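Local coordinates for C protein alpha-antigen (Streptococcus agalactiae, PDB 1YWM) that is a cell-wall-anchored surface protein that may play a role in both virulence and immunity, represented here by its N-terminal domain, at residues T33-Y42 with D160-Q168; G153-I161 with K174-E182. One frame throughout, in Å; residues are numbered along the deposited sequence.

Interaction 1 (T33-Y42 with D160-Q168)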
loop_
_atom_site.group_PDB
_atom_site.type_symbol
_atom_site.label_atom_id
_atom_site.label_comp_id
_atom_site.label_asym_id
_atom_site.label_seq_id
_atom_site.Cartn_x
_atom_site.Cartn_y
_atom_site.Cartn_z
ATOM N N THR A 33 -1.843 4.191 9.642
ATOM C CA THR A 33 -1.079 2.950 9.578
ATOM C C THR A 33 -1.040 2.285 8.205
ATOM O O THR A 33 -0.080 1.537 7.930
ATOM C CB THR A 33 -1.527 1.928 10.650
ATOM O OG1 THR A 33 -2.953 1.816 10.641
ATOM C CG2 THR A 33 -1.176 2.433 12.034
ATOM N N LYS A 34 -2.030 2.542 7.345
ATOM C CA LYS A 34 -1.896 2.036 5.966
ATOM C C LYS A 34 -0.613 2.571 5.265
ATOM O O LYS A 34 -0.004 1.870 4.446
ATOM C CB LYS A 34 -3.144 2.335 5.130
ATOM C CG LYS A 34 -3.085 1.820 3.718
ATOM C CD LYS A 34 -2.923 0.284 3.654
ATOM C CE LYS A 34 -2.926 -0.231 2.205
ATOM N NZ LYS A 34 -4.257 -0.036 1.483
ATOM N N ASN A 35 -0.203 3.798 5.597
ATOM C CA ASN A 35 0.878 4.470 4.884
ATOM C C ASN A 35 2.162 4.751 5.673
ATOM O O ASN A 35 3.200 4.993 5.075
ATOM C CB ASN A 35 0.351 5.775 4.256
ATOM C CG ASN A 35 -0.769 5.526 3.277
ATOM O OD1 ASN A 35 -1.944 5.746 3.601
ATOM N ND2 ASN A 35 -0.421 5.039 2.074
ATOM N N ILE A 36 2.061 4.764 6.999
ATOM C CA ILE A 36 3.175 5.075 7.891
ATOM C C ILE A 36 3.414 3.883 8.816
ATOM O O ILE A 36 2.514 3.477 9.573
ATOM C CB ILE A 36 2.863 6.354 8.747
ATOM C CG1 ILE A 36 2.461 7.545 7.863
ATOM C CG2 ILE A 36 4.041 6.698 9.633
ATOM C CD1 ILE A 36 3.545 8.014 6.826
ATOM N N GLN A 37 4.604 3.300 8.716
ATOM C CA GLN A 37 5.039 2.234 9.612
ATOM C C GLN A 37 6.509 2.409 9.948
ATOM O O GLN A 37 7.324 2.641 9.047
ATOM C CB GLN A 37 4.860 0.878 8.941
ATOM C CG GLN A 37 5.014 -0.299 9.885
ATOM C CD GLN A 37 4.745 -1.599 9.181
ATOM O OE1 GLN A 37 5.668 -2.362 8.907
ATOM N NE2 GLN A 37 3.486 -1.848 8.859
ATOM N N ASN A 38 6.826 2.266 11.235
ATOM C CA ASN A 38 8.182 2.431 11.756
ATOM C C ASN A 38 8.792 3.773 11.324
ATOM O O ASN A 38 9.996 3.864 11.071
ATOM C CB ASN A 38 9.084 1.252 11.328
ATOM C CG ASN A 38 8.653 -0.085 11.944
ATOM O OD1 ASN A 38 8.422 -0.183 13.149
ATOM N ND2 ASN A 38 8.554 -1.117 11.111
ATOM N N GLY A 39 7.953 4.797 11.208
ATOM C CA GLY A 39 8.417 6.113 10.787
ATOM C C GLY A 39 8.760 6.222 9.313
ATOM O O GLY A 39 9.299 7.239 8.876
ATOM N N ASN A 40 8.439 5.178 8.545
ATOM C CA ASN A 40 8.632 5.177 7.112
ATOM C C ASN A 40 7.303 5.258 6.370
ATOM O O ASN A 40 6.244 4.923 6.927
ATOM C CB ASN A 40 9.376 3.912 6.688
ATOM C CG ASN A 40 10.686 3.779 7.383
ATOM O OD1 ASN A 40 11.319 4.788 7.729
ATOM N ND2 ASN A 40 11.098 2.545 7.636
ATOM N N ALA A 41 7.355 5.717 5.122
ATOM C CA ALA A 41 6.139 5.830 4.349
ATOM C C ALA A 41 6.024 4.724 3.317
ATOM O O ALA A 41 7.030 4.216 2.808
ATOM C CB ALA A 41 6.015 7.214 3.681
ATOM N N TYR A 42 4.775 4.401 2.989
ATOM C CA TYR A 42 4.441 3.425 1.943
ATOM C C TYR A 42 3.261 3.932 1.174
ATOM O O TYR A 42 2.323 4.443 1.770
ATOM C CB TYR A 42 3.964 2.114 2.579
ATOM C CG TYR A 42 5.028 1.396 3.337
ATOM C CD1 TYR A 42 5.408 1.817 4.612
ATOM C CD2 TYR A 42 5.644 0.269 2.795
ATOM C CE1 TYR A 42 6.419 1.152 5.312
ATOM C CE2 TYR A 42 6.625 -0.419 3.506
ATOM C CZ TYR A 42 7.009 0.033 4.747
ATOM O OH TYR A 42 7.975 -0.655 5.453
ATOM N N ASP A 160 -5.341 -8.170 4.660
ATOM C CA ASP A 160 -3.952 -7.798 4.907
ATOM C C ASP A 160 -3.498 -6.632 3.994
ATOM O O ASP A 160 -3.009 -5.607 4.486
ATOM C CB ASP A 160 -3.103 -9.049 4.728
ATOM C CG ASP A 160 -1.632 -8.828 5.057
ATOM O OD1 ASP A 160 -1.286 -7.882 5.785
ATOM O OD2 ASP A 160 -0.753 -9.575 4.623
ATOM N N ILE A 161 -3.738 -6.743 2.687
ATOM C CA ILE A 161 -3.305 -5.692 1.781
ATOM C C ILE A 161 -4.195 -4.453 1.885
ATOM O O ILE A 161 -3.749 -3.352 1.551
ATOM C CB ILE A 161 -3.127 -6.177 0.325
ATOM C CG1 ILE A 161 -4.462 -6.651 -0.296
ATOM C CG2 ILE A 161 -1.980 -7.250 0.245
ATOM C CD1 ILE A 161 -4.345 -6.994 -1.812
ATOM N N ASP A 162 -5.429 -4.616 2.364
ATOM C CA ASP A 162 -6.307 -3.453 2.527
ATOM C C ASP A 162 -5.813 -2.615 3.694
ATOM O O ASP A 162 -5.939 -1.397 3.702
ATOM C CB ASP A 162 -7.768 -3.867 2.787
ATOM C CG ASP A 162 -8.493 -4.268 1.521
ATOM O OD1 ASP A 162 -9.602 -4.847 1.617
ATOM O OD2 ASP A 162 -8.039 -4.033 0.389
ATOM N N ASN A 163 -5.284 -3.282 4.688
ATOM C CA ASN A 163 -4.959 -2.613 5.955
ATOM C C ASN A 163 -3.492 -2.268 6.159
ATOM O O ASN A 163 -3.174 -1.315 6.864
ATOM C CB ASN A 163 -5.478 -3.453 7.122
ATOM C CG ASN A 163 -7.019 -3.464 7.187
ATOM O OD1 ASN A 163 -7.670 -2.494 6.808
ATOM N ND2 ASN A 163 -7.587 -4.545 7.690
ATOM N N ASN A 164 -2.602 -3.024 5.531
ATOM C CA ASN A 164 -1.187 -3.009 5.927
ATOM C C ASN A 164 -0.295 -2.734 4.732
ATOM O O ASN A 164 -0.521 -3.267 3.633
ATOM C CB ASN A 164 -0.765 -4.336 6.604
ATOM C CG ASN A 164 -1.623 -4.705 7.791
ATOM O OD1 ASN A 164 -1.846 -3.907 8.710
ATOM N ND2 ASN A 164 -2.087 -5.963 7.806
ATOM N N PRO A 165 0.713 -1.875 4.911
ATOM C CA PRO A 165 1.629 -1.568 3.809
ATOM C C PRO A 165 2.546 -2.751 3.515
ATOM O O PRO A 165 2.878 -3.496 4.433
ATOM C CB PRO A 165 2.452 -0.377 4.342
ATOM C CG PRO A 165 2.413 -0.543 5.851
ATOM C CD PRO A 165 1.054 -1.154 6.155
ATOM N N LYS A 166 2.965 -2.889 2.266
ATOM C CA LYS A 166 3.838 -3.976 1.850
ATOM C C LYS A 166 4.998 -3.467 0.987
ATOM O O LYS A 166 4.940 -2.365 0.455
ATOM C CB LYS A 166 3.016 -4.999 1.045
ATOM C CG LYS A 166 1.780 -5.545 1.769
ATOM C CD LYS A 166 2.195 -6.411 2.983
ATOM C CE LYS A 166 1.012 -6.704 3.894
ATOM N NZ LYS A 166 1.345 -7.386 5.205
ATOM N N THR A 167 6.035 -4.281 0.822
ATOM C CA THR A 167 6.951 -4.097 -0.312
ATOM C C THR A 167 6.431 -4.830 -1.543
ATOM O O THR A 167 5.598 -5.761 -1.421
ATOM C CB THR A 167 8.330 -4.668 -0.002
ATOM O OG1 THR A 167 8.183 -6.068 0.253
ATOM C CG2 THR A 167 8.887 -4.094 1.281
ATOM N N GLN A 168 6.935 -4.461 -2.723
ATOM C CA GLN A 168 6.577 -5.203 -3.950
ATOM C C GLN A 168 6.981 -6.689 -3.930
ATOM O O GLN A 168 6.290 -7.561 -4.505
ATOM C CB GLN A 168 7.198 -4.530 -5.160
ATOM C CG GLN A 168 6.564 -4.920 -6.466
ATOM C CD GLN A 168 5.088 -4.509 -6.546
ATOM O OE1 GLN A 168 4.709 -3.453 -6.068
ATOM N NE2 GLN A 168 4.266 -5.352 -7.161
HETATM O O HOH W 1 -4.826 0.284 8.393
#

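Interaction 2 (G153-I161 with K174-E182)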
loop_
_atom_site.group_PDB
_atom_site.type_symbol
_atom_site.label_atom_id
_atom_site.label_comp_id
_atom_site.label_asym_id
_atom_site.label_seq_id
_atom_site.Cartn_x
_atom_site.Cartn_y
_atom_site.Cartn_z
ATOM N N GLY A 153 -8.707 -18.143 2.379
ATOM C CA GLY A 153 -7.329 -17.716 2.146
ATOM C C GLY A 153 -7.283 -16.392 1.384
ATOM O O GLY A 153 -6.466 -15.481 1.686
ATOM N N LEU A 154 -8.125 -16.276 0.368
ATOM C CA LEU A 154 -8.220 -14.998 -0.343
ATOM C C LEU A 154 -8.641 -13.841 0.586
ATOM O O LEU A 154 -8.117 -12.724 0.461
ATOM C CB LEU A 154 -9.205 -15.090 -1.512
ATOM C CG LEU A 154 -8.871 -16.136 -2.598
ATOM C CD1 LEU A 154 -9.958 -16.041 -3.689
ATOM C CD2 LEU A 154 -7.486 -15.943 -3.235
ATOM N N ASP A 155 -9.631 -14.073 1.451
ATOM C CA ASP A 155 -10.072 -13.052 2.400
ATOM C C ASP A 155 -8.972 -12.607 3.346
ATOM O O ASP A 155 -8.874 -11.423 3.668
ATOM C CB ASP A 155 -11.292 -13.510 3.197
ATOM C CG ASP A 155 -12.505 -13.691 2.325
ATOM O OD1 ASP A 155 -13.494 -14.278 2.818
ATOM O OD2 ASP A 155 -12.540 -13.282 1.136
ATOM N N THR A 156 -8.155 -13.549 3.785
ATOM C CA THR A 156 -7.041 -13.237 4.677
ATOM C C THR A 156 -6.023 -12.304 3.978
ATOM O O THR A 156 -5.599 -11.266 4.540
ATOM C CB THR A 156 -6.393 -14.560 5.147
ATOM O OG1 THR A 156 -7.340 -15.269 5.977
ATOM C CG2 THR A 156 -5.182 -14.294 6.037
ATOM N N ILE A 157 -5.662 -12.662 2.753
ATOM C CA ILE A 157 -4.778 -11.843 1.951
ATOM C C ILE A 157 -5.389 -10.454 1.666
ATOM O O ILE A 157 -4.705 -9.421 1.760
ATOM C CB ILE A 157 -4.418 -12.565 0.631
ATOM C CG1 ILE A 157 -3.541 -13.804 0.952
ATOM C CG2 ILE A 157 -3.633 -11.596 -0.278
ATOM C CD1 ILE A 157 -3.249 -14.779 -0.215
ATOM N N LYS A 158 -6.663 -10.428 1.283
ATOM C CA LYS A 158 -7.286 -9.154 0.930
ATOM C C LYS A 158 -7.356 -8.220 2.149
ATOM O O LYS A 158 -7.067 -7.028 2.044
ATOM C CB LYS A 158 -8.672 -9.389 0.302
ATOM C CG LYS A 158 -9.563 -8.124 0.129
ATOM C CD LYS A 158 -9.374 -7.477 -1.217
ATOM C CE LYS A 158 -10.570 -6.556 -1.646
ATOM N NZ LYS A 158 -11.295 -5.808 -0.554
ATOM N N THR A 159 -7.732 -8.761 3.296
ATOM C CA THR A 159 -7.750 -7.960 4.541
ATOM C C THR A 159 -6.366 -7.353 4.848
ATOM O O THR A 159 -6.246 -6.172 5.194
ATOM C CB THR A 159 -8.265 -8.840 5.697
ATOM O OG1 THR A 159 -9.633 -9.172 5.428
ATOM C CG2 THR A 159 -8.339 -8.049 7.006
ATOM N N ASP A 160 -5.341 -8.170 4.660
ATOM C CA ASP A 160 -3.952 -7.798 4.907
ATOM C C ASP A 160 -3.498 -6.632 3.994
ATOM O O ASP A 160 -3.009 -5.607 4.486
ATOM C CB ASP A 160 -3.103 -9.049 4.728
ATOM C CG ASP A 160 -1.632 -8.828 5.057
ATOM O OD1 ASP A 160 -1.286 -7.882 5.785
ATOM O OD2 ASP A 160 -0.753 -9.575 4.623
ATOM N N ILE A 161 -3.738 -6.743 2.687
ATOM C CA ILE A 161 -3.305 -5.692 1.781
ATOM C C ILE A 161 -4.195 -4.453 1.885
ATOM O O ILE A 161 -3.749 -3.352 1.551
ATOM C CB ILE A 161 -3.127 -6.177 0.325
ATOM C CG1 ILE A 161 -4.462 -6.651 -0.296
ATOM C CG2 ILE A 161 -1.980 -7.250 0.245
ATOM C CD1 ILE A 161 -4.345 -6.994 -1.812
ATOM N N LYS A 174 2.625 -12.866 -2.470
ATOM C CA LYS A 174 1.195 -13.117 -2.231
ATOM C C LYS A 174 0.498 -13.566 -3.532
ATOM O O LYS A 174 -0.497 -14.278 -3.491
ATOM C CB LYS A 174 0.509 -11.881 -1.604
ATOM C CG LYS A 174 0.905 -11.629 -0.162
ATOM C CD LYS A 174 0.395 -10.289 0.280
ATOM C CE LYS A 174 0.588 -9.990 1.781
ATOM N NZ LYS A 174 1.505 -10.872 2.551
ATOM N N ILE A 175 0.999 -13.123 -4.684
ATOM C CA ILE A 175 0.441 -13.565 -5.954
ATOM C C ILE A 175 0.647 -15.078 -6.087
ATOM O O ILE A 175 -0.273 -15.800 -6.516
ATOM C CB ILE A 175 1.056 -12.812 -7.159
ATOM C CG1 ILE A 175 0.547 -11.374 -7.179
ATOM C CG2 ILE A 175 0.683 -13.509 -8.506
ATOM C CD1 ILE A 175 1.257 -10.457 -8.199
ATOM N N VAL A 176 1.845 -15.530 -5.702
ATOM C CA VAL A 176 2.172 -16.951 -5.679
ATOM C C VAL A 176 1.255 -17.678 -4.692
ATOM O O VAL A 176 0.735 -18.750 -5.030
ATOM C CB VAL A 176 3.672 -17.242 -5.329
ATOM C CG1 VAL A 176 3.927 -18.776 -5.193
ATOM C CG2 VAL A 176 4.598 -16.644 -6.370
ATOM N N GLU A 177 1.079 -17.136 -3.476
ATOM C CA GLU A 177 0.139 -17.751 -2.533
ATOM C C GLU A 177 -1.277 -17.914 -3.130
ATOM O O GLU A 177 -1.965 -18.926 -2.854
ATOM C CB GLU A 177 0.076 -16.968 -1.210
ATOM C CG GLU A 177 1.367 -17.038 -0.390
ATOM C CD GLU A 177 1.337 -16.137 0.842
ATOM O OE1 GLU A 177 0.234 -15.786 1.295
ATOM O OE2 GLU A 177 2.422 -15.781 1.358
ATOM N N VAL A 178 -1.719 -16.913 -3.897
ATOM C CA VAL A 178 -3.073 -16.906 -4.479
ATOM C C VAL A 178 -3.151 -17.991 -5.556
ATOM O O VAL A 178 -4.145 -18.718 -5.647
ATOM C CB VAL A 178 -3.448 -15.509 -5.038
ATOM C CG1 VAL A 178 -4.745 -15.555 -5.909
ATOM C CG2 VAL A 178 -3.682 -14.517 -3.857
ATOM N N ASN A 179 -2.107 -18.096 -6.384
ATOM C CA ASN A 179 -2.051 -19.158 -7.394
ATOM C C ASN A 179 -2.126 -20.538 -6.769
ATOM O O ASN A 179 -2.803 -21.443 -7.314
ATOM C CB ASN A 179 -0.744 -19.097 -8.185
ATOM C CG ASN A 179 -0.580 -17.823 -8.949
ATOM O OD1 ASN A 179 -1.554 -17.169 -9.302
ATOM N ND2 ASN A 179 0.677 -17.457 -9.232
ATOM N N GLU A 180 -1.405 -20.710 -5.653
ATOM C CA GLU A 180 -1.414 -21.953 -4.891
ATOM C C GLU A 180 -2.763 -22.269 -4.241
ATOM O O GLU A 180 -3.218 -23.429 -4.282
ATOM C CB GLU A 180 -0.292 -21.972 -3.833
ATOM C CG GLU A 180 1.099 -22.121 -4.452
ATOM C CD GLU A 180 1.236 -23.415 -5.273
ATOM O OE1 GLU A 180 0.840 -24.488 -4.755
ATOM O OE2 GLU A 180 1.711 -23.353 -6.431
ATOM N N LEU A 181 -3.394 -21.265 -3.630
ATOM C CA LEU A 181 -4.761 -21.424 -3.107
ATOM C C LEU A 181 -5.745 -21.944 -4.173
ATOM O O LEU A 181 -6.584 -22.820 -3.902
ATOM C CB LEU A 181 -5.308 -20.096 -2.527
ATOM C CG LEU A 181 -4.833 -19.705 -1.112
ATOM C CD1 LEU A 181 -5.096 -18.182 -0.869
ATOM C CD2 LEU A 181 -5.514 -20.563 -0.048
ATOM N N GLU A 182 -5.661 -21.395 -5.370
ATOM C CA GLU A 182 -6.573 -21.792 -6.447
ATOM C C GLU A 182 -6.443 -23.280 -6.752
ATOM O O GLU A 182 -7.416 -23.938 -7.084
ATOM C CB GLU A 182 -6.330 -20.955 -7.701
ATOM C CG GLU A 182 -7.351 -21.233 -8.810
ATOM C CD GLU A 182 -7.234 -20.273 -9.969
ATOM O OE1 GLU A 182 -8.275 -19.724 -10.416
ATOM O OE2 GLU A 182 -6.095 -20.068 -10.409
#

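Interaction 1 (T33-Y42 with D160-Q168)
P165 packs its ring against Y42, and this is where the two segments fit most closely. P165 CB lies 3.3 Å from Y42 CG, over one face of the aromatic ring, while P165 CG stands 4.2 Å from the ring centroid and 19° off its normal, a CH-pi contact displaced toward the rim. Y42 chi1 near -67° sets the ring beside the backbone N, anti to the carbonyl carbon, on the side where P165 lies. A flat, polarisable ring suits the rigid, puckered pyrrolidine. The same P165 CB also touches K34 O, 3.3 Å away, and P165 CD lies near T33 O. At the ring's edge, close to its plane, comes K166 O, buried by the contact and without a polar partner. The aromatic face belongs to strand 40-44 of the fibronectin-like beta sandwich, whereas P165 sits in the turn after helix 144-163 of the three-helix bundle, so the contact joins the two halves of this N-terminal domain. The side chain of N35 ties itself to the backbone of Y42, N35 ND2 donating to Y42 O at 2.8 Å in a nearly straight bond.

K34 reaches across to the last turn of the helix. Its CG stands opposite the backbone N, and bends at chi2 and chi4 bring NZ to D162 O at 3.1 Å; the ammonium arrives from above the carbonyl plane, 58° out of it. A long lysine suits a helix C-terminus, whose late carbonyls have no further turn to bond them and whose dipole would probably favour a positive charge. D162 itself turns its carboxylate to R127. The loose side lies at T33 and N163, both exposed, where a water donates to N163 O (2.8 Å) and reaches T33 OG1 only weakly.

Interaction 2 (G153-I161 with K174-E182)
I157 points from helix 153-161 toward helix 174-182 and enters it as a knob, among K174, E177, V178 and L181. With CG1 turned opposite the carbonyl carbon and chi2 extended (171°), CD1 leads the way. It crosses V178 obliquely, meeting CG2 at 3.7 Å, and comes tip to tip with L181, whose CD1 is 3.9 Å away. A beta-branched isoleucine suits the position because it fills the hole with a stiff side chain. L154 lies alongside, its bond from the backbone aimed past the partner helix, but its CD2 swings in to V178 CG1 at 3.8 Å, crossing that valine at about a right angle and sliding past L181 in the opposite direction. V178 also touches V133 of helix 124-137, the third member of this antiparallel three-helix bundle.

With no side chain on G153, the methyl L181 CD1 rests directly on the glycine's backbone, 3.6 Å from G153 C, and this bare surface is what suits glycine to the place. The segment axes pass 10.5 Å apart at their closest, with an angle of 163° between directions.

Toward the other end the filling becomes amphipathic. K174 lays its aliphatic stem along I161, CD to CG2 3.9 Å, the two chains running past each other in opposite senses, and crosses D160 at about a right angle. Its NZ forms a long salt bridge to D160 OD2, 3.3 Å, whereas the other oxygen, D160 OD1, is held by K166 and N164. K174 does two jobs, methylenes against I161 and ammonium toward D160. Shape-matched aliphatic contacts therefore carry most of this interface, and the long ion pair at the border, to a carboxylate that K166 holds more closely, probably adds only a modest contribution.

Overall arrangement
Following the chain from its N terminus, residues 33-42 come first, in the edge hairpin of the beta sandwich. The remaining sandwich strands and helix 124-137 then pass before helix 144-163 supplies residues 153-161 and, at its end, residues 160-168. Interaction 1 thereby closes a loop of well over a hundred residues, joining sandwich to bundle, whereas interaction 2 closes a short one, a helical hairpin of adjacent helices 144-163 and 168-182. The two contacts cross rather than nest, sharing D160 and I161. Their centres lie about 17 Å apart, yet they touch where K166 CE meets K174 CE at 3.9 Å, linking the loop between the two helices to the bundle's packing.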